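Side-chain contacts in NAD-dependent protein deacylase 2 (PDB 4TWJ), which removes acetyl and longer acyl groups from protein lysines at the expense of NAD, and deacetylates the archaeal chromatin protein Alba: residues Ala24-Glu29 with Met104-Ala109; Met188-Ser193 with Glu237-Ile242; Ile98-Asp103 with Leu194-Ala199. All coordinates share one frame; numbering follows the deposited sequence.

Contact 1 of 3, residues Ala24-Glu29 with Met104-Ala109. With ACT (acetate ion), chain F.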
loop_
_atom_site.group_PDB
_atom_site.type_symbol
_atom_site.label_atom_id
_atom_site.label_comp_id
_atom_site.label_asym_id
_atom_site.label_seq_id
_atom_site.Cartn_x
_atom_site.Cartn_y
_atom_site.Cartn_z
ATOM N N ALA A 24 -2.387 -0.193 -5.145
ATOM C CA ALA A 24 -1.613 0.143 -6.346
ATOM C C ALA A 24 -2.078 1.398 -7.084
ATOM O O ALA A 24 -1.294 1.995 -7.828
ATOM C CB ALA A 24 -1.591 -1.043 -7.301
ATOM N N GLY A 25 -3.334 1.796 -6.886
ATOM C CA GLY A 25 -3.888 2.986 -7.535
ATOM C C GLY A 25 -3.132 4.273 -7.248
ATOM O O GLY A 25 -3.143 5.200 -8.062
ATOM N N ILE A 26 -2.474 4.332 -6.090
ATOM C CA ILE A 26 -1.689 5.504 -5.688
ATOM C C ILE A 26 -0.240 5.451 -6.214
ATOM O O ILE A 26 0.451 6.473 -6.255
ATOM C CB ILE A 26 -1.712 5.648 -4.144
ATOM C CG1 ILE A 26 -1.484 7.097 -3.715
ATOM C CG2 ILE A 26 -0.701 4.720 -3.484
ATOM C CD1 ILE A 26 -1.554 7.295 -2.213
ATOM N N SER A 27 0.211 4.262 -6.615
ATOM C CA SER A 27 1.585 4.048 -7.084
ATOM C C SER A 27 1.717 4.031 -8.609
ATOM O O SER A 27 2.803 4.279 -9.137
ATOM C CB SER A 27 2.128 2.727 -6.533
ATOM O OG SER A 27 2.251 2.767 -5.120
ATOM N N ALA A 28 0.628 3.722 -9.309
ATOM C CA ALA A 28 0.664 3.555 -10.763
ATOM C C ALA A 28 0.289 4.843 -11.496
ATOM O O ALA A 28 -0.649 5.540 -11.099
ATOM C CB ALA A 28 -0.264 2.426 -11.184
ATOM N N GLU A 29 1.036 5.141 -12.560
ATOM C CA GLU A 29 0.744 6.251 -13.480
ATOM C C GLU A 29 2.006 6.674 -14.228
ATOM O O GLU A 29 3.112 6.607 -13.689
ATOM C CB GLU A 29 0.154 7.458 -12.747
ATOM N N MET A 104 7.741 1.630 -1.183
ATOM C CA MET A 104 8.224 2.527 -0.122
ATOM C C MET A 104 8.001 4.022 -0.392
ATOM O O MET A 104 8.667 4.865 0.208
ATOM C CB MET A 104 9.709 2.265 0.169
ATOM C CG MET A 104 10.029 0.813 0.474
ATOM S SD MET A 104 11.792 0.546 0.718
ATOM C CE MET A 104 12.018 1.265 2.338
ATOM N N LEU A 105 7.054 4.350 -1.270
ATOM C CA LEU A 105 6.784 5.750 -1.613
ATOM C C LEU A 105 6.203 6.543 -0.448
ATOM O O LEU A 105 6.425 7.753 -0.353
ATOM C CB LEU A 105 5.856 5.851 -2.825
ATOM C CG LEU A 105 6.470 5.452 -4.169
ATOM C CD1 LEU A 105 5.414 5.454 -5.259
ATOM C CD2 LEU A 105 7.612 6.384 -4.537
ATOM N N HIS A 106 5.458 5.878 0.432
ATOM C CA HIS A 106 4.937 6.549 1.623
ATOM C C HIS A 106 6.082 7.072 2.492
ATOM O O HIS A 106 6.084 8.243 2.881
ATOM C CB HIS A 106 4.030 5.623 2.440
ATOM C CG HIS A 106 2.685 5.395 1.822
ATOM N ND1 HIS A 106 1.797 6.419 1.578
ATOM C CD2 HIS A 106 2.067 4.258 1.421
ATOM C CE1 HIS A 106 0.695 5.926 1.041
ATOM N NE2 HIS A 106 0.832 4.616 0.935
ATOM N N GLN A 107 7.056 6.207 2.769
ATOM C CA GLN A 107 8.205 6.569 3.604
ATOM C C GLN A 107 9.045 7.661 2.952
ATOM O O GLN A 107 9.529 8.564 3.636
ATOM C CB GLN A 107 9.096 5.355 3.893
ATOM C CG GLN A 107 8.442 4.258 4.717
ATOM C CD GLN A 107 7.819 3.188 3.849
ATOM O OE1 GLN A 107 7.054 3.490 2.939
ATOM N NE2 GLN A 107 8.162 1.932 4.112
ATOM N N ARG A 108 9.207 7.577 1.633
ATOM C CA ARG A 108 9.977 8.570 0.879
ATOM C C ARG A 108 9.276 9.932 0.817
ATOM O O ARG A 108 9.921 10.955 0.574
ATOM C CB ARG A 108 10.281 8.062 -0.534
ATOM C CG ARG A 108 11.269 6.904 -0.564
ATOM C CD ARG A 108 12.135 6.920 -1.814
ATOM N NE ARG A 108 11.372 6.634 -3.025
ATOM C CZ ARG A 108 11.888 6.598 -4.253
ATOM N NH1 ARG A 108 13.182 6.835 -4.456
ATOM N NH2 ARG A 108 11.106 6.326 -5.289
ATOM N N ALA A 109 7.962 9.937 1.039
ATOM C CA ALA A 109 7.187 11.174 1.137
ATOM C C ALA A 109 7.181 11.765 2.551
ATOM O O ALA A 109 6.652 12.856 2.755
ATOM C CB ALA A 109 5.758 10.929 0.671
HETATM C C ACT F . -5.497 -2.467 -6.320
HETATM O O ACT F . -6.592 -3.014 -6.082
HETATM O OXT ACT F . -4.524 -2.588 -5.547
HETATM C CH3 ACT F . -5.353 -1.639 -7.562
#
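The CD1 methyl of I26 meets the imidazole of H106 obliquely, 4.2 Å from CE1, and the two side chains cross at about a right angle. I26 is extended: CG1 lies opposite the backbone N (chi1 -155°) and CD1 continues the same line, which carries the methyl forward to the ring. Beside this pair, L105 sends its CD1 branch to the hydroxyl of S27, with CD1 4.2 Å from OG. Nothing closer links the two segments, whose nearest CA atoms, those of S27 and L105, stand 7.7 Å apart, and no hydrogen bond joins them. The polar ends are held by neighbours instead: S27 OG bonds to D103, H106 NE2 to T22, and the ring of H106 also makes an edge-to-face contact with H82 of helix 80-90. Residues 24-29 follow the first strand of the Rossmann-type sheet and belong to the loop that binds NAD; A24 N donates to an acetate OXT at 3.2 Å with an N-H...O angle of 160°. Helix 105-108 packs against that loop through L105 and H106. Two methyls thus rest on polar groups whose bonds go to D103 and T22, which implies a buried but loose contact without a directional bond of its own.

Contact 2 of 3, residues Met188-Ser193 with Glu237-Ile242. With ACT (acetate ion), chain F.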
loop_
_atom_site.group_PDB
_atom_site.type_symbol
_atom_site.label_atom_id
_atom_site.label_comp_id
_atom_site.label_asym_id
_atom_site.label_seq_id
_atom_site.Cartn_x
_atom_site.Cartn_y
_atom_site.Cartn_z
ATOM N N MET A 188 -9.724 5.508 5.762
ATOM C CA MET A 188 -9.795 6.011 4.390
ATOM C C MET A 188 -8.999 5.117 3.451
ATOM O O MET A 188 -7.781 5.000 3.579
ATOM C CB MET A 188 -9.287 7.453 4.309
ATOM C CG MET A 188 -9.289 8.020 2.892
ATOM S SD MET A 188 -9.131 9.815 2.809
ATOM C CE MET A 188 -7.515 10.053 3.534
ATOM N N VAL A 189 -9.705 4.476 2.521
ATOM C CA VAL A 189 -9.080 3.662 1.483
ATOM C C VAL A 189 -8.733 4.567 0.299
ATOM O O VAL A 189 -9.572 5.360 -0.138
ATOM C CB VAL A 189 -10.024 2.529 1.022
ATOM C CG1 VAL A 189 -9.476 1.821 -0.216
ATOM C CG2 VAL A 189 -10.248 1.537 2.157
ATOM N N VAL A 190 -7.501 4.461 -0.198
ATOM C CA VAL A 190 -7.057 5.234 -1.366
ATOM C C VAL A 190 -6.352 4.321 -2.374
ATOM O O VAL A 190 -5.318 3.731 -2.070
ATOM C CB VAL A 190 -6.092 6.378 -0.976
ATOM C CG1 VAL A 190 -5.763 7.241 -2.190
ATOM C CG2 VAL A 190 -6.682 7.232 0.140
ATOM N N GLY A 191 -6.909 4.220 -3.578
ATOM C CA GLY A 191 -6.261 3.479 -4.652
ATOM C C GLY A 191 -6.193 1.980 -4.444
ATOM O O GLY A 191 -5.165 1.365 -4.726
ATOM N N SER A 192 -7.277 1.389 -3.947
ATOM C CA SER A 192 -7.385 -0.072 -3.862
ATOM C C SER A 192 -8.778 -0.547 -4.255
ATOM O O SER A 192 -9.779 0.053 -3.867
ATOM C CB SER A 192 -7.053 -0.567 -2.455
ATOM O OG SER A 192 -7.184 -1.983 -2.374
ATOM N N SER A 193 -8.835 -1.646 -5.006
ATOM C CA SER A 193 -10.109 -2.258 -5.396
ATOM C C SER A 193 -10.618 -3.263 -4.355
ATOM O O SER A 193 -11.720 -3.794 -4.490
ATOM C CB SER A 193 -9.998 -2.919 -6.779
ATOM O OG SER A 193 -8.845 -3.732 -6.873
ATOM N N GLU A 237 -5.060 14.493 -7.071
ATOM C CA GLU A 237 -5.886 15.696 -7.081
ATOM C C GLU A 237 -6.764 15.775 -5.837
ATOM O O GLU A 237 -6.845 16.822 -5.197
ATOM C CB GLU A 237 -6.776 15.720 -8.325
ATOM C CG GLU A 237 -6.005 15.731 -9.634
ATOM C CD GLU A 237 -6.911 15.721 -10.852
ATOM O OE1 GLU A 237 -8.042 16.246 -10.768
ATOM O OE2 GLU A 237 -6.488 15.186 -11.898
ATOM N N VAL A 238 -7.404 14.659 -5.496
ATOM C CA VAL A 238 -8.373 14.619 -4.403
ATOM C C VAL A 238 -7.726 14.816 -3.028
ATOM O O VAL A 238 -8.215 15.611 -2.228
ATOM C CB VAL A 238 -9.175 13.295 -4.409
ATOM C CG1 VAL A 238 -10.053 13.176 -3.170
ATOM C CG2 VAL A 238 -10.023 13.191 -5.673
ATOM N N LEU A 239 -6.641 14.096 -2.748
ATOM C CA LEU A 239 -6.063 14.100 -1.394
ATOM C C LEU A 239 -5.555 15.473 -0.937
ATOM O O LEU A 239 -5.800 15.860 0.207
ATOM C CB LEU A 239 -4.965 13.038 -1.232
ATOM C CG LEU A 239 -5.413 11.676 -0.684
ATOM C CD1 LEU A 239 -5.648 11.758 0.818
ATOM C CD2 LEU A 239 -6.654 11.160 -1.394
ATOM N N PRO A 240 -4.846 16.213 -1.813
ATOM C CA PRO A 240 -4.481 17.582 -1.429
ATOM C C PRO A 240 -5.685 18.475 -1.118
ATOM O O PRO A 240 -5.622 19.273 -0.185
ATOM C CB PRO A 240 -3.714 18.097 -2.651
ATOM C CG PRO A 240 -3.114 16.867 -3.241
ATOM C CD PRO A 240 -4.168 15.804 -3.057
ATOM N N LYS A 241 -6.771 18.329 -1.875
ATOM C CA LYS A 241 -7.987 19.109 -1.623
ATOM C C LYS A 241 -8.601 18.770 -0.268
ATOM O O LYS A 241 -9.088 19.661 0.433
ATOM C CB LYS A 241 -9.018 18.907 -2.730
ATOM C CG LYS A 241 -8.606 19.523 -4.055
ATOM C CD LYS A 241 -9.647 19.279 -5.132
ATOM C CE LYS A 241 -9.078 19.567 -6.511
ATOM N NZ LYS A 241 -8.592 20.968 -6.640
ATOM N N ILE A 242 -8.581 17.487 0.090
ATOM C CA ILE A 242 -9.033 17.062 1.413
ATOM C C ILE A 242 -8.184 17.716 2.507
ATOM O O ILE A 242 -8.730 18.261 3.469
ATOM C CB ILE A 242 -9.022 15.521 1.574
ATOM C CG1 ILE A 242 -10.078 14.888 0.664
ATOM C CG2 ILE A 242 -9.298 15.136 3.022
ATOM C CD1 ILE A 242 -10.031 13.374 0.618
HETATM C C ACT F . -5.497 -2.467 -6.320
HETATM O O ACT F . -6.592 -3.014 -6.082
HETATM O OXT ACT F . -4.524 -2.588 -5.547
HETATM C CH3 ACT F . -5.353 -1.639 -7.562
#
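M188 and L239 reach toward each other tip to tip, and here the packing is closest: the CE methyl of M188 stands 3.7 Å from CD1 of L239. The methionine leaves the strand with CG opposite its backbone N and bends only at the thioether, where chi3 of 63° turns CE to the leucine. The other branch of L239, CD2, lies 4.1 Å from CG1 of V190, so the fork of the leucine spans two strand residues that face the same way. I242, one helical turn on, makes a looser approach, its CD1 4.3 Å from M188 SD. Strand 186-190 is an inner strand of the parallel Rossmann-type sheet of the sirtuin fold, and helix 235-249 covers one of its faces; the short axes run 148° apart in direction and 11.6 Å from each other at closest approach. I5 and L12 of helix 2-14 and A84 and I85 of helix 80-90 also line this apolar layer. Beyond V190 the segments diverge. G191, S192 and S193 belong to the NAD site, and S193 is exposed; its backbone N donates to an acetate O at 2.8 Å, nearly straight at 170°. On the helix, the side chains of E237 and K241 are likewise exposed.

Contact 3 of 3, residues Ile98-Asp103 with Leu194-Ala199. With ACT (acetate ion), chain E.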
loop_
_atom_site.group_PDB
_atom_site.type_symbol
_atom_site.label_atom_id
_atom_site.label_comp_id
_atom_site.label_asym_id
_atom_site.label_seq_id
_atom_site.Cartn_x
_atom_site.Cartn_y
_atom_site.Cartn_z
ATOM N N ILE A 98 -1.615 1.974 6.339
ATOM C CA ILE A 98 -1.546 0.561 6.017
ATOM C C ILE A 98 -1.455 0.471 4.505
ATOM O O ILE A 98 -2.321 0.988 3.809
ATOM C CB ILE A 98 -2.803 -0.187 6.505
ATOM C CG1 ILE A 98 -2.949 -0.059 8.025
ATOM C CG2 ILE A 98 -2.743 -1.652 6.098
ATOM C CD1 ILE A 98 -4.312 -0.451 8.550
ATOM N N THR A 99 -0.420 -0.179 3.982
ATOM C CA THR A 99 -0.269 -0.242 2.532
ATOM C C THR A 99 -0.049 -1.657 2.008
ATOM O O THR A 99 0.598 -2.484 2.651
ATOM C CB THR A 99 0.851 0.693 2.012
ATOM O OG1 THR A 99 0.791 0.746 0.583
ATOM C CG2 THR A 99 2.230 0.218 2.447
ATOM N N GLN A 100 -0.600 -1.898 0.825
ATOM C CA GLN A 100 -0.392 -3.133 0.089
ATOM C C GLN A 100 0.820 -3.008 -0.830
ATOM O O GLN A 100 1.230 -3.990 -1.445
ATOM C CB GLN A 100 -1.627 -3.446 -0.757
ATOM C CG GLN A 100 -2.900 -3.632 0.051
ATOM C CD GLN A 100 -4.108 -3.929 -0.812
ATOM O OE1 GLN A 100 -4.260 -5.036 -1.323
ATOM N NE2 GLN A 100 -4.979 -2.945 -0.977
ATOM N N ASN A 101 1.375 -1.799 -0.924
ATOM C CA ASN A 101 2.425 -1.487 -1.894
ATOM C C ASN A 101 3.822 -1.785 -1.372
ATOM O O ASN A 101 4.070 -1.723 -0.172
ATOM C CB ASN A 101 2.336 -0.014 -2.300
ATOM C CG ASN A 101 0.965 0.366 -2.818
ATOM O OD1 ASN A 101 0.254 -0.460 -3.387
ATOM N ND2 ASN A 101 0.581 1.621 -2.611
ATOM N N ILE A 102 4.737 -2.083 -2.295
ATOM C CA ILE A 102 6.083 -2.545 -1.943
ATOM C C ILE A 102 7.173 -1.555 -2.359
ATOM O O ILE A 102 8.362 -1.862 -2.252
ATOM C CB ILE A 102 6.378 -3.924 -2.578
ATOM C CG1 ILE A 102 6.303 -3.864 -4.111
ATOM C CG2 ILE A 102 5.404 -4.961 -2.039
ATOM C CD1 ILE A 102 6.961 -5.042 -4.798
ATOM N N ASP A 103 6.751 -0.369 -2.792
ATOM C CA ASP A 103 7.633 0.628 -3.411
ATOM C C ASP A 103 8.193 1.668 -2.439
ATOM O O ASP A 103 9.002 2.506 -2.837
ATOM C CB ASP A 103 6.886 1.347 -4.546
ATOM C CG ASP A 103 5.547 1.929 -4.102
ATOM O OD1 ASP A 103 4.599 1.909 -4.907
ATOM O OD2 ASP A 103 5.428 2.390 -2.950
ATOM N N LEU A 194 -9.817 -3.516 -3.319
ATOM C CA LEU A 194 -10.213 -4.363 -2.192
ATOM C C LEU A 194 -10.580 -5.784 -2.631
ATOM O O LEU A 194 -11.584 -6.353 -2.195
ATOM C CB LEU A 194 -11.340 -3.705 -1.382
ATOM C CG LEU A 194 -10.985 -2.305 -0.862
ATOM C CD1 LEU A 194 -12.176 -1.637 -0.199
ATOM C CD2 LEU A 194 -9.806 -2.378 0.099
ATOM N N VAL A 195 -9.729 -6.348 -3.483
ATOM C CA VAL A 195 -9.884 -7.721 -3.969
ATOM C C VAL A 195 -8.729 -8.636 -3.541
ATOM O O VAL A 195 -8.717 -9.815 -3.893
ATOM C CB VAL A 195 -10.034 -7.762 -5.511
ATOM C CG1 VAL A 195 -11.323 -7.075 -5.932
ATOM C CG2 VAL A 195 -8.833 -7.144 -6.214
ATOM N N VAL A 196 -7.763 -8.100 -2.797
ATOM C CA VAL A 196 -6.641 -8.904 -2.315
ATOM C C VAL A 196 -6.746 -9.108 -0.807
ATOM O O VAL A 196 -6.721 -8.151 -0.031
ATOM C CB VAL A 196 -5.284 -8.277 -2.684
ATOM C CG1 VAL A 196 -4.143 -9.118 -2.125
ATOM C CG2 VAL A 196 -5.160 -8.147 -4.195
ATOM N N TYR A 197 -6.894 -10.369 -0.412
ATOM C CA TYR A 197 -6.975 -10.755 0.984
ATOM C C TYR A 197 -5.632 -11.320 1.432
ATOM O O TYR A 197 -4.828 -11.755 0.596
ATOM C CB TYR A 197 -8.079 -11.799 1.182
ATOM C CG TYR A 197 -9.459 -11.196 1.269
ATOM C CD1 TYR A 197 -9.972 -10.777 2.488
ATOM C CD2 TYR A 197 -10.249 -11.042 0.136
ATOM C CE1 TYR A 197 -11.234 -10.221 2.582
ATOM C CE2 TYR A 197 -11.517 -10.487 0.219
ATOM C CZ TYR A 197 -12.001 -10.081 1.445
ATOM O OH TYR A 197 -13.259 -9.530 1.538
ATOM N N PRO A 198 -5.371 -11.313 2.748
ATOM C CA PRO A 198 -6.218 -10.785 3.828
ATOM C C PRO A 198 -6.262 -9.254 3.958
ATOM O O PRO A 198 -7.013 -8.751 4.788
ATOM C CB PRO A 198 -5.592 -11.400 5.085
ATOM C CG PRO A 198 -4.172 -11.619 4.725
ATOM C CD PRO A 198 -4.177 -11.996 3.277
ATOM N N ALA A 199 -5.490 -8.516 3.159
ATOM C CA ALA A 199 -5.491 -7.052 3.246
ATOM C C ALA A 199 -6.903 -6.455 3.203
ATOM O O ALA A 199 -7.245 -5.590 4.017
ATOM C CB ALA A 199 -4.634 -6.448 2.141
HETATM C C ACT E . 3.207 -1.801 -5.608
HETATM O O ACT E . 4.080 -1.010 -5.196
HETATM O OXT ACT E . 3.046 -2.926 -5.090
HETATM C CH3 ACT E . 2.331 -1.389 -6.753
HETATM O O HOH W 1 -7.166 -5.427 -1.002
#
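Q100 reaches across to A199 and V196 with CG, CD and OE1, covering more area than any other residue here. From CB, which itself meets neither, the chain sets off with CG beside the backbone N and opposite the carbonyl carbon (chi1 -61°), then runs extended (chi2 180°), and this carries the amide to the 194-199 loop. CG is the first atom to touch, 3.9 Å from the CB methyl of A199. CD passes the same methyl at an equal distance. At the tip the two amide atoms part: OE1 lies 3.8 Å from A199 CB and 3.7 Å from V196 CB, while NE2 turns to the hydroxyl of S192. OE1 also accepts from a water at 2.9 Å, and that water accepts in turn from V196 N, a longer bond of 3.3 Å. The link between glutamine and loop backbone is therefore solvent-mediated, with no direct hydrogen bond. Strand 94-99 lies between 114-116 and 18-22 in the Rossmann-like parallel sheet, and Q100-D103, just past its end, are part of the NAD site. At this end T99 forms an ST turn, its OG1 accepting from N101 N at 3.0 Å. An alanine replacing Q100 would remove the amide, and would probably leave the water and S192 OG without this partner and open a gap against A199. The backbone O of Q100 bonds to H118, predicted to be the proton acceptor, and V195 and Y197 on the opposite segment share backbone hydrogen bonds with the bound peptide.

Overall arrangement
Parts of all three contacts border the NAD site, with centres about 12 Å apart for contacts 1 and 2 and for contacts 1 and 3, and about 15 Å for contacts 2 and 3. Contacts 1 and 2 join where G25 N approaches G191 O at 2.9 Å, probably a hydrogen bond, and A24 N of contact 1 and S193 N of contact 2 hydrogen-bond the same acetate. Contact 1 is tied to contact 3 by S27 OG and D103 OD1, 2.5 Å apart, and contact 2 to contact 3 by S192 OG and Q100 NE2, at 2.8 Å. Each contact thus contributes NAD-binding residues, while contact 3 also borders the bound peptide and H118; the side chains of Q100 and H118 are about 4 Å apart at their nearest atoms.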